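Local coordinates for alpha-amylase inhibitor 0.19 (Triticum aestivum, PDB 1HSS), which inhibits alpha-amylase as a disulfide-rich homodimer of the cereal trypsin/alpha-amylase inhibitor family, at residues 6-9 with 10-14; 15-18 with 19-22; 48-51 with 52-55; 58-61 with 62-66; 93-96 with 97-101. One frame throughout, in Å; residues are numbered along the deposited sequence.

Contact 1 of 5, residues 6-9 with 10-14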
loop_
_atom_site.group_PDB
_atom_site.type_symbol
_atom_site.label_atom_id
_atom_site.label_comp_id
_atom_site.label_asym_id
_atom_site.label_seq_id
_atom_site.Cartn_x
_atom_site.Cartn_y
_atom_site.Cartn_z
ATOM N N CYS A 6 18.968 11.828 1.194
ATOM C CA CYS A 6 18.132 12.296 2.299
ATOM C C CYS A 6 18.808 11.947 3.622
ATOM O O CYS A 6 18.847 10.789 4.009
ATOM C CB CYS A 6 16.747 11.640 2.246
ATOM S SG CYS A 6 15.734 12.037 0.776
ATOM N N TYR A 7 19.434 12.923 4.267
ATOM C CA TYR A 7 20.160 12.630 5.489
ATOM C C TYR A 7 19.239 12.597 6.703
ATOM O O TYR A 7 18.468 13.541 6.955
ATOM C CB TYR A 7 21.298 13.628 5.672
ATOM C CG TYR A 7 22.367 13.460 4.624
ATOM C CD1 TYR A 7 23.351 12.493 4.764
ATOM C CD2 TYR A 7 22.354 14.217 3.463
ATOM C CE1 TYR A 7 24.292 12.288 3.777
ATOM C CE2 TYR A 7 23.279 14.013 2.469
ATOM C CZ TYR A 7 24.248 13.052 2.632
ATOM O OH TYR A 7 25.197 12.869 1.658
ATOM N N PRO A 8 19.193 11.434 7.378
ATOM C CA PRO A 8 18.540 11.285 8.684
ATOM C C PRO A 8 18.947 12.386 9.668
ATOM O O PRO A 8 20.136 12.689 9.810
ATOM C CB PRO A 8 19.007 9.904 9.158
ATOM C CG PRO A 8 19.309 9.162 7.909
ATOM C CD PRO A 8 19.901 10.198 6.989
ATOM N N GLY A 9 17.956 13.090 10.208
ATOM C CA GLY A 9 18.253 14.167 11.132
ATOM C C GLY A 9 18.127 15.536 10.504
ATOM O O GLY A 9 17.936 16.539 11.205
ATOM N N GLN A 10 18.175 15.590 9.178
ATOM C CA GLN A 10 17.916 16.855 8.506
ATOM C C GLN A 10 16.891 16.845 7.379
ATOM O O GLN A 10 16.061 17.747 7.309
ATOM C CB GLN A 10 19.218 17.494 8.037
ATOM C CG GLN A 10 19.944 16.719 7.008
ATOM C CD GLN A 10 20.631 17.627 6.020
ATOM O OE1 GLN A 10 21.093 18.713 6.368
ATOM N NE2 GLN A 10 20.687 17.202 4.772
ATOM N N ALA A 11 16.897 15.824 6.531
ATOM C CA ALA A 11 15.804 15.670 5.580
ATOM C C ALA A 11 14.505 15.338 6.332
ATOM O O ALA A 11 13.407 15.611 5.856
ATOM C CB ALA A 11 16.127 14.595 4.605
ATOM N N PHE A 12 14.648 14.720 7.499
ATOM C CA PHE A 12 13.524 14.414 8.364
ATOM C C PHE A 12 14.027 14.280 9.789
ATOM O O PHE A 12 15.181 13.966 9.990
ATOM C CB PHE A 12 12.822 13.110 7.926
ATOM C CG PHE A 12 13.752 11.953 7.671
ATOM C CD1 PHE A 12 14.314 11.765 6.419
ATOM C CD2 PHE A 12 13.990 11.015 8.653
ATOM C CE1 PHE A 12 15.093 10.666 6.142
ATOM C CE2 PHE A 12 14.775 9.897 8.388
ATOM C CZ PHE A 12 15.326 9.725 7.127
ATOM N N GLN A 13 13.176 14.596 10.767
ATOM C CA GLN A 13 13.482 14.406 12.190
ATOM C C GLN A 13 13.716 12.925 12.474
ATOM O O GLN A 13 13.073 12.065 11.878
ATOM C CB GLN A 13 12.326 14.921 13.073
ATOM C CG GLN A 13 11.308 13.813 13.513
ATOM C CD GLN A 13 9.933 14.329 14.011
ATOM O OE1 GLN A 13 8.965 14.430 13.235
ATOM N NE2 GLN A 13 9.803 14.472 15.324
ATOM N N VAL A 14 14.652 12.635 13.368
ATOM C CA VAL A 14 14.866 11.283 13.876
ATOM C C VAL A 14 14.699 11.311 15.408
ATOM O O VAL A 14 14.966 12.335 16.043
ATOM C CB VAL A 14 16.278 10.754 13.471
ATOM C CG1 VAL A 14 16.750 9.686 14.424
ATOM C CG2 VAL A 14 16.228 10.184 12.075
HETATM O O HOH W 1 19.251 15.710 2.996
#
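Tyr7 and Gln10 come together at the mouth of a tight turn, their side chains side by side and heading the same way. Gln10 CG sits 3.6 Å from Tyr7 CB, and the amide then runs beside the start of the phenol, with NE2 3.7 Å from Tyr7 CD2 and the amide steeply inclined to the ring, 72° between the planes. A water ties this pair together: it accepts from Gln10 NE2 at 2.7 Å and also from the backbone N of Tyr7, so the amide end is tethered through the water to the backbone of Tyr7.

Backbone hydrogen bonds close the chain on itself. Two N-H groups grip the one oxygen of Tyr7 O, that of Gln10 at 3.0 Å and that of Ala11 at 2.8 Å. The first of these marks a type II beta turn over residues 7-10, with Pro8 at the second place and Gly9 at the third, where the positive phi of 103° is one that glycine adopts easily. Gly9 N in turn gives a hydrogen bond of 2.9 Å to Phe12 O.

Apolar contacts complete the turn. Phe12 CG lies between its backbone N and carbonyl carbon (chi1 48°), which goes with the ring lying alongside Pro8. Pro8 lays its CA over one face of that ring, a CH-pi contact 4.2 Å from the centroid and set toward the rim, while Pro8 CG nears Phe12 CZ. Pro8 CB also meets Val14 CG2, and Cys6 CB lies 3.8 Å from Ala11 CB. Phe12 goes inward onto Ala56 and Ser59 of helix 53-67, and Cys6 is disulfide-bonded to Cys52.

Contact 2 of 5, residues 15-18 with 19-22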
loop_
_atom_site.group_PDB
_atom_site.type_symbol
_atom_site.label_atom_id
_atom_site.label_comp_id
_atom_site.label_asym_id
_atom_site.label_seq_id
_atom_site.Cartn_x
_atom_site.Cartn_y
_atom_site.Cartn_z
ATOM N N PRO A 15 14.058 10.276 15.987
ATOM C CA PRO A 15 13.435 9.105 15.356
ATOM C C PRO A 15 12.311 9.464 14.409
ATOM O O PRO A 15 11.593 10.432 14.634
ATOM C CB PRO A 15 12.930 8.286 16.537
ATOM C CG PRO A 15 12.756 9.262 17.615
ATOM C CD PRO A 15 13.878 10.241 17.445
ATOM N N ALA A 16 12.286 8.778 13.276
ATOM C CA ALA A 16 11.481 9.185 12.140
ATOM C C ALA A 16 10.004 8.907 12.406
ATOM O O ALA A 16 9.669 7.964 13.112
ATOM C CB ALA A 16 11.963 8.457 10.874
ATOM N N LEU A 17 9.145 9.842 12.016
ATOM C CA LEU A 17 7.692 9.615 11.988
ATOM C C LEU A 17 7.119 8.924 13.233
ATOM O O LEU A 17 6.453 7.899 13.131
ATOM C CB LEU A 17 7.304 8.808 10.749
ATOM C CG LEU A 17 7.899 9.328 9.453
ATOM C CD1 LEU A 17 7.621 8.370 8.347
ATOM C CD2 LEU A 17 7.349 10.684 9.142
ATOM N N PRO A 18 7.251 9.566 14.406
ATOM C CA PRO A 18 6.699 9.044 15.660
ATOM C C PRO A 18 5.213 8.700 15.562
ATOM O O PRO A 18 4.767 7.679 16.088
ATOM C CB PRO A 18 6.937 10.178 16.647
ATOM C CG PRO A 18 8.064 10.929 16.080
ATOM C CD PRO A 18 7.889 10.877 14.608
ATOM N N ALA A 19 4.460 9.537 14.845
ATOM C CA ALA A 19 3.015 9.386 14.739
ATOM C C ALA A 19 2.618 8.229 13.839
ATOM O O ALA A 19 1.494 7.757 13.885
ATOM C CB ALA A 19 2.422 10.653 14.216
ATOM N N CYS A 20 3.535 7.785 12.996
ATOM C CA CYS A 20 3.210 6.728 12.057
ATOM C C CYS A 20 3.457 5.357 12.635
ATOM O O CYS A 20 2.981 4.364 12.103
ATOM C CB CYS A 20 3.994 6.896 10.744
ATOM S SG CYS A 20 3.565 8.418 9.843
ATOM N N ARG A 21 4.189 5.303 13.733
ATOM C CA ARG A 21 4.560 4.035 14.318
ATOM C C ARG A 21 3.337 3.331 14.908
ATOM O O ARG A 21 3.110 2.143 14.670
ATOM C CB ARG A 21 5.671 4.259 15.357
ATOM C CG ARG A 21 7.012 4.479 14.671
ATOM C CD ARG A 21 7.879 5.610 15.183
ATOM N NE ARG A 21 9.075 5.086 15.834
ATOM C CZ ARG A 21 10.329 5.186 15.392
ATOM N NH1 ARG A 21 10.700 6.123 14.539
ATOM N NH2 ARG A 21 11.261 4.461 15.986
ATOM N N PRO A 22 2.461 4.084 15.584
ATOM C CA PRO A 22 1.217 3.471 16.042
ATOM C C PRO A 22 0.254 3.107 14.908
ATOM O O PRO A 22 -0.472 2.137 14.999
ATOM C CB PRO A 22 0.632 4.530 16.979
ATOM C CG PRO A 22 1.329 5.793 16.619
ATOM C CD PRO A 22 2.706 5.354 16.284
#
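Leu17 and Cys20 are the ends of a type I beta turn, with Pro18 and Ala19 at its two middle places, that leads the chain from the loop into helix 20-27. The hydrogen bond that closes it runs from Cys20 N to Leu17 O, 2.9 Å long. Two further bonds, both weak, come from Arg21 N: one to Leu17 O and one to Pro18 O, the latter 3.4 Å long. Ala19 N donates to Gln44 OE1 of helix 35-46.

Packing inside the turn is between Leu17 CB and Cys20 CB, 3.8 Å apart. Cys20 is disulfide-bonded to Cys41, which links this entry into helix 20-27 with helix 35-46. The Leu17 side chain meets Gln44 and Leu45 of the same helix. The ring of Pro22 closes up on the turn from the helix side, its CD 3.1 Å from Pro18 O.

The polar side-chain contact belongs to Arg21. Its chain, bent at chi2 (135°) and again at chi3 (112°), doubles back along the turn, bringing CD to 3.4 Å from Leu17 O; farther on, NH1 lies 3.7 Å from Pro15 CB. NH1 ends on a lone pair of Ala16 O, in a hydrogen bond modelled at 2.5 Å, unusually short and doubtful in its exact length; its N-H...O angle is 147°, and the oxygen lies almost exactly in the guanidinium plane.

Contact 3 of 5, residues 48-51 with 52-55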
loop_
_atom_site.group_PDB
_atom_site.type_symbol
_atom_site.label_atom_id
_atom_site.label_comp_id
_atom_site.label_asym_id
_atom_site.label_seq_id
_atom_site.Cartn_x
_atom_site.Cartn_y
_atom_site.Cartn_z
ATOM N N ILE A 48 7.637 16.230 5.006
ATOM C CA ILE A 48 8.841 15.729 4.375
ATOM C C ILE A 48 8.656 15.817 2.869
ATOM O O ILE A 48 7.526 15.728 2.382
ATOM C CB ILE A 48 9.113 14.264 4.823
ATOM C CG1 ILE A 48 9.299 14.250 6.350
ATOM C CG2 ILE A 48 10.341 13.686 4.106
ATOM C CD1 ILE A 48 9.172 12.895 6.994
ATOM N N SER A 49 9.732 16.131 2.149
ATOM C CA SER A 49 9.660 16.293 0.702
ATOM C C SER A 49 9.347 14.983 -0.011
ATOM O O SER A 49 9.671 13.906 0.480
ATOM C CB SER A 49 10.970 16.888 0.182
ATOM O OG SER A 49 11.722 15.936 -0.538
ATOM N N GLU A 50 8.801 15.093 -1.215
ATOM C CA GLU A 50 8.512 13.941 -2.083
ATOM C C GLU A 50 9.691 12.990 -2.226
ATOM O O GLU A 50 9.519 11.786 -2.439
ATOM C CB GLU A 50 8.132 14.428 -3.473
ATOM C CG GLU A 50 6.679 14.703 -3.653
ATOM C CD GLU A 50 6.316 15.064 -5.093
ATOM O OE1 GLU A 50 7.088 14.710 -6.021
ATOM O OE2 GLU A 50 5.232 15.676 -5.297
ATOM N N TRP A 51 10.889 13.572 -2.209
ATOM C CA TRP A 51 12.125 12.831 -2.397
ATOM C C TRP A 51 12.535 12.021 -1.170
ATOM O O TRP A 51 13.258 11.039 -1.287
ATOM C CB TRP A 51 13.240 13.798 -2.778
ATOM C CG TRP A 51 13.007 14.456 -4.103
ATOM C CD1 TRP A 51 12.282 15.588 -4.340
ATOM C CD2 TRP A 51 13.526 14.036 -5.380
ATOM N NE1 TRP A 51 12.325 15.904 -5.675
ATOM C CE2 TRP A 51 13.080 14.967 -6.337
ATOM C CE3 TRP A 51 14.338 12.969 -5.803
ATOM C CZ2 TRP A 51 13.412 14.862 -7.700
ATOM C CZ3 TRP A 51 14.668 12.869 -7.160
ATOM C CH2 TRP A 51 14.204 13.808 -8.086
ATOM N N CYS A 52 12.091 12.437 0.011
ATOM C CA CYS A 52 12.600 11.853 1.245
ATOM C C CYS A 52 11.550 11.125 2.049
ATOM O O CYS A 52 11.849 10.592 3.113
ATOM C CB CYS A 52 13.233 12.927 2.118
ATOM S SG CYS A 52 14.691 13.672 1.340
ATOM N N ARG A 53 10.319 11.105 1.550
ATOM C CA ARG A 53 9.219 10.450 2.253
ATOM C C ARG A 53 9.443 8.945 2.437
ATOM O O ARG A 53 9.209 8.425 3.514
ATOM C CB ARG A 53 7.904 10.697 1.511
ATOM C CG ARG A 53 6.861 11.460 2.297
ATOM C CD ARG A 53 6.648 12.905 1.826
ATOM N NE ARG A 53 5.589 13.063 0.849
ATOM C CZ ARG A 53 5.070 14.233 0.465
ATOM N NH1 ARG A 53 5.195 15.339 1.175
ATOM N NH2 ARG A 53 4.307 14.266 -0.603
ATOM N N CYS A 54 9.968 8.264 1.421
ATOM C CA CYS A 54 10.308 6.837 1.527
ATOM C C CYS A 54 11.495 6.575 2.425
ATOM O O CYS A 54 11.608 5.502 3.028
ATOM C CB CYS A 54 10.628 6.263 0.161
ATOM S SG CYS A 54 9.168 6.173 -0.900
ATOM N N GLY A 55 12.430 7.520 2.407
ATOM C CA GLY A 55 13.550 7.504 3.325
ATOM C C GLY A 55 13.182 7.652 4.789
ATOM O O GLY A 55 13.701 6.902 5.626
HETATM O O HOH W 2 10.435 9.520 -1.234
HETATM O O HOH W 3 13.498 8.728 0.060
#
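The guanidinium group of Arg53 has the backbone of Glu50 over one face, with Glu50 N 4.2 Å above the plane and over its centre. At the edge, near that plane, comes Ile48 O, 2.7 Å from Arg53 NH1; the bond is bent at 129° and weak. NH2 passes 3.9 Å from Glu50 CG and is hydrogen-bonded to Pro102 O. The Trp51 ring has Ser49 OG at its edge, in plane.

Ser49 organises the backbone here. Its OG accepts from Trp51 N at 3.0 Å, an ST turn, while its carbonyl O accepts from Cys52 N at 2.9 Å and more weakly from Arg53 N. The second of these three closes a type I beta turn leading into helix 53-67. Two waters carry the pattern into the first turn of the helix, one donating to Glu50 O and accepting from Cys54 N, the other doing the same between Trp51 O and Gly55 N.

On the buried side Ile48 CG2, anti to its backbone N, packs 3.6 Å from Cys52 CB. Cys54 is disulfide-bonded to Cys115, and Glu50 makes backbone hydrogen bonds with Val104 of strand 103-104.

Contact 4 of 5, residues 58-61 with 62-66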
loop_
_atom_site.group_PDB
_atom_site.type_symbol
_atom_site.label_atom_id
_atom_site.label_comp_id
_atom_site.label_asym_id
_atom_site.label_seq_id
_atom_site.Cartn_x
_atom_site.Cartn_y
_atom_site.Cartn_z
ATOM N N TYR A 58 11.581 4.216 5.676
ATOM C CA TYR A 58 12.633 3.205 5.836
ATOM C C TYR A 58 13.316 3.318 7.211
ATOM O O TYR A 58 13.436 2.335 7.944
ATOM C CB TYR A 58 13.657 3.377 4.718
ATOM C CG TYR A 58 14.534 2.190 4.528
ATOM C CD1 TYR A 58 15.660 2.008 5.315
ATOM C CD2 TYR A 58 14.246 1.246 3.571
ATOM C CE1 TYR A 58 16.485 0.904 5.155
ATOM C CE2 TYR A 58 15.053 0.134 3.400
ATOM C CZ TYR A 58 16.179 -0.037 4.195
ATOM O OH TYR A 58 17.005 -1.138 4.034
ATOM N N SER A 59 13.702 4.542 7.561
ATOM C CA SER A 59 14.305 4.875 8.851
ATOM C C SER A 59 13.412 4.478 10.017
ATOM O O SER A 59 13.888 3.940 11.010
ATOM C CB SER A 59 14.598 6.386 8.918
ATOM O OG SER A 59 15.066 6.797 10.191
ATOM N N MET A 60 12.129 4.819 9.929
ATOM C CA MET A 60 11.139 4.436 10.947
ATOM C C MET A 60 11.043 2.917 11.166
ATOM O O MET A 60 11.151 2.451 12.294
ATOM C CB MET A 60 9.760 4.973 10.560
ATOM C CG MET A 60 8.655 4.650 11.560
ATOM S SD MET A 60 6.991 4.751 10.864
ATOM C CE MET A 60 7.020 3.385 9.871
ATOM N N LEU A 61 10.861 2.163 10.074
ATOM C CA LEU A 61 10.756 0.703 10.092
ATOM C C LEU A 61 12.011 0.045 10.649
ATOM O O LEU A 61 11.929 -0.928 11.388
ATOM C CB LEU A 61 10.516 0.190 8.676
ATOM C CG LEU A 61 10.327 -1.315 8.586
ATOM C CD1 LEU A 61 9.106 -1.688 9.403
ATOM C CD2 LEU A 61 10.182 -1.727 7.137
ATOM N N ASP A 62 13.165 0.524 10.201
ATOM C CA ASP A 62 14.447 0.053 10.687
ATOM C C ASP A 62 14.602 0.278 12.206
ATOM O O ASP A 62 14.890 -0.650 12.952
ATOM C CB ASP A 62 15.567 0.754 9.900
ATOM C CG ASP A 62 16.955 0.220 10.238
ATOM O OD1 ASP A 62 17.307 -0.897 9.790
ATOM O OD2 ASP A 62 17.701 0.927 10.951
ATOM N N SER A 63 14.297 1.483 12.676
ATOM C CA SER A 63 14.268 1.752 14.118
ATOM C C SER A 63 13.334 0.825 14.903
ATOM O O SER A 63 13.673 0.381 15.996
ATOM C CB SER A 63 13.857 3.199 14.395
ATOM O OG SER A 63 14.640 4.093 13.638
ATOM N N MET A 64 12.128 0.600 14.394
ATOM C CA MET A 64 11.177 -0.275 15.059
ATOM C C MET A 64 11.692 -1.700 15.204
ATOM O O MET A 64 11.603 -2.294 16.271
ATOM C CB MET A 64 9.848 -0.250 14.309
ATOM C CG MET A 64 9.206 1.107 14.417
ATOM S SD MET A 64 7.580 1.260 13.714
ATOM C CE MET A 64 6.620 0.448 14.904
ATOM N N TYR A 65 12.336 -2.197 14.159
ATOM C CA TYR A 65 12.922 -3.531 14.178
ATOM C C TYR A 65 14.179 -3.638 15.008
ATOM O O TYR A 65 14.456 -4.684 15.588
ATOM C CB TYR A 65 13.224 -3.977 12.764
ATOM C CG TYR A 65 12.076 -4.703 12.164
ATOM C CD1 TYR A 65 11.466 -5.736 12.853
ATOM C CD2 TYR A 65 11.597 -4.370 10.912
ATOM C CE1 TYR A 65 10.414 -6.437 12.304
ATOM C CE2 TYR A 65 10.536 -5.057 10.354
ATOM C CZ TYR A 65 9.957 -6.100 11.051
ATOM O OH TYR A 65 8.990 -6.875 10.463
ATOM N N LYS A 66 14.953 -2.561 15.030
ATOM C CA LYS A 66 16.224 -2.527 15.745
ATOM C C LYS A 66 16.079 -2.235 17.233
ATOM O O LYS A 66 17.001 -2.480 18.009
ATOM C CB LYS A 66 17.154 -1.497 15.110
ATOM C CG LYS A 66 18.339 -2.110 14.388
ATOM C CD LYS A 66 18.211 -2.003 12.875
ATOM C CE LYS A 66 18.434 -3.351 12.191
ATOM N NZ LYS A 66 17.341 -4.328 12.492
HETATM O O HOH W 4 14.216 6.702 12.999
#
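Ser63 reaches back one turn to Ser59 within alpha-helix 53-67, where its hydroxyl and its backbone N-H share the same carbonyl oxygen. Ser63 OG donates to Ser59 O at 2.7 Å while Ser63 N donates to it at 3.0 Å, and the two arrive from opposite faces of the carbonyl plane. The chi1 of Ser63, -51°, keeps OG beside the backbone N, which is what lets it turn back along the helix to that oxygen. A water bridges the two hydroxyls: it donates to Ser63 OG and is hydrogen-bonded to Ser59 OG, 2.9 Å away.

The rest of the inner shell is the regular i to i+4 ladder: Asp62 N to Tyr58 O, Met64 N to Met60 O and Tyr65 N to Leu61 O, all well-directed. On these rungs ride two apolar pairs, the members of each one turn apart and lying side by side, pointing the same way. Met60 CG lies 4.2 Å from Met64 SD, and both thioethers bend at chi3.

Farther out, neighbouring parts of the fold pack on these faces. Met60, Ser63 and Met64 lie against Arg21 of helix 20-27; Leu61 and Tyr65 lean on Val88 of helix 85-92, and the Tyr65 ring meets Phe80 edge-to-face. Asp62 OD1 is hydrogen-bonded to the hydroxyl of Tyr121, whose ring stands edge-to-face with that of Tyr58. In the second pair, with Leu61 CG anti to the backbone N (chi1 -177°), the CD1 methyl group comes to rest 3.8 Å from CE2 of the Tyr65 ring.

Contact 5 of 5, residues 93-96 with 97-101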
loop_
_atom_site.group_PDB
_atom_site.type_symbol
_atom_site.label_atom_id
_atom_site.label_comp_id
_atom_site.label_asym_id
_atom_site.label_seq_id
_atom_site.Cartn_x
_atom_site.Cartn_y
_atom_site.Cartn_z
ATOM N N ALA A 93 5.383 0.289 3.362
ATOM C CA ALA A 93 5.651 0.752 1.992
ATOM C C ALA A 93 4.500 1.561 1.374
ATOM O O ALA A 93 4.691 2.250 0.372
ATOM C CB ALA A 93 5.976 -0.454 1.088
ATOM N N SER A 94 3.297 1.463 1.933
ATOM C CA SER A 94 2.138 2.096 1.299
ATOM C C SER A 94 1.399 3.068 2.221
ATOM O O SER A 94 0.318 3.556 1.885
ATOM C CB SER A 94 1.179 1.015 0.817
ATOM O OG SER A 94 0.840 0.168 1.896
ATOM N N ILE A 95 2.040 3.449 3.318
ATOM C CA ILE A 95 1.459 4.425 4.263
ATOM C C ILE A 95 1.285 5.803 3.611
ATOM O O ILE A 95 0.272 6.483 3.770
ATOM C CB ILE A 95 2.340 4.560 5.527
ATOM C CG1 ILE A 95 2.190 3.308 6.396
ATOM C CG2 ILE A 95 1.967 5.824 6.303
ATOM C CD1 ILE A 95 3.045 3.333 7.654
ATOM N N THR A 96 2.178 6.037 2.668
ATOM C CA THR A 96 2.249 7.221 1.826
ATOM C C THR A 96 1.090 7.227 0.754
ATOM O O THR A 96 0.344 8.217 0.616
ATOM C CB THR A 96 3.730 7.227 1.260
ATOM O OG1 THR A 96 4.183 8.555 1.028
ATOM C CG2 THR A 96 3.881 6.372 0.064
ATOM N N ALA A 97 0.724 6.036 0.281
ATOM C CA ALA A 97 -0.491 5.870 -0.516
ATOM C C ALA A 97 -1.789 6.088 0.290
ATOM O O ALA A 97 -2.715 6.755 -0.174
ATOM C CB ALA A 97 -0.504 4.483 -1.163
ATOM N N VAL A 98 -1.878 5.528 1.496
ATOM C CA VAL A 98 -3.086 5.741 2.272
ATOM C C VAL A 98 -3.244 7.204 2.684
ATOM O O VAL A 98 -4.350 7.736 2.635
ATOM C CB VAL A 98 -3.189 4.781 3.495
ATOM C CG1 VAL A 98 -2.464 3.465 3.193
ATOM C CG2 VAL A 98 -2.688 5.442 4.760
ATOM N N CYS A 99 -2.120 7.904 2.825
ATOM C CA CYS A 99 -2.117 9.360 3.016
ATOM C C CYS A 99 -2.322 10.182 1.723
ATOM O O CYS A 99 -2.468 11.403 1.787
ATOM C CB CYS A 99 -0.810 9.831 3.685
ATOM S SG CYS A 99 -0.526 9.377 5.432
ATOM N N ARG A 100 -2.375 9.523 0.568
ATOM C CA ARG A 100 -2.431 10.193 -0.742
ATOM C C ARG A 100 -1.290 11.208 -0.942
ATOM O O ARG A 100 -1.483 12.283 -1.519
ATOM C CB ARG A 100 -3.795 10.876 -0.981
ATOM C CG ARG A 100 -4.934 10.379 -0.114
ATOM C CD ARG A 100 -5.823 9.390 -0.808
ATOM N NE ARG A 100 -7.184 9.484 -0.287
ATOM C CZ ARG A 100 -8.030 10.456 -0.608
ATOM N NH1 ARG A 100 -7.707 11.352 -1.544
ATOM N NH2 ARG A 100 -9.220 10.504 -0.033
ATOM N N LEU A 101 -0.091 10.813 -0.521
ATOM C CA LEU A 101 1.095 11.646 -0.643
ATOM C C LEU A 101 2.024 10.991 -1.661
ATOM O O LEU A 101 2.388 9.829 -1.514
ATOM C CB LEU A 101 1.799 11.768 0.716
ATOM C CG LEU A 101 1.660 12.947 1.691
ATOM C CD1 LEU A 101 0.565 13.880 1.299
ATOM C CD2 LEU A 101 1.462 12.429 3.098
#
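Thr96 and Leu101 meet where the chain leaves the short helix 95-98, a largely buried local contact close against helices 35-46 and 53-67. Thr96 O receives Leu101 N in a hydrogen bond of 2.9 Å that is nearly straight, at 174°. Across the same gap Thr96 OG1 donates to Leu101 O, but at 3.4 Å this bond is weak; the two side chains also meet where OG1 lies 4.0 Å from Leu101 CB.

Upstream, the turn is helical: Val98 N bonds to Ser94 O at 3.0 Å and Cys99 N to Ile95 O at 2.9 Å. The chi1 of Val98, -29°, is off the staggered values, and its CG1 makes a tight approach of 3.1 Å to Ser94 O while CG2 comes close to Ile95 O. Cys99 SG, anti to its own carbonyl carbon, comes to 3.4 Å from Ile95 O and is disulfide-bonded to Cys42.

Arg100 turns its side chain to the dimer partner, where NH1 forms a salt bridge with Glu35 of the second subunit. Ala97 packs on Val98 of that subunit and Val98 on its Ala97, so this helix is part of the dimer interface.

Arg100 itself has a positive phi, 54°, and its N is bonded to Ala97 O at 2.9 Å. With the Leu101 N to Thr96 O bond around it, this is the Schellman motif that ends many alpha-helices.

How the contacts relate
Along the chain the five contacts come in series. Contacts 1 and 2 occupy the N-terminal loop and the entry to helix 20-27, contacts 3 and 4 the entry and later turns of helix 53-67, and contact 5 the end of helix 95-98. Contact 1 is joined to contact 3, about 10 Å away between centres, by the Cys6-Cys52 disulfide, and reaches contact 4 through Phe12 and Ser59. Contact 2 packs on contact 4 through Arg21. Contact 5, about 17 Å between centres from contact 4, across the chain's centre, touches contact 3 through Leu101 and Arg53. Disulfides and side-chain packing thus join loops and helix entries into one helical fold, with contact 5 facing the second subunit.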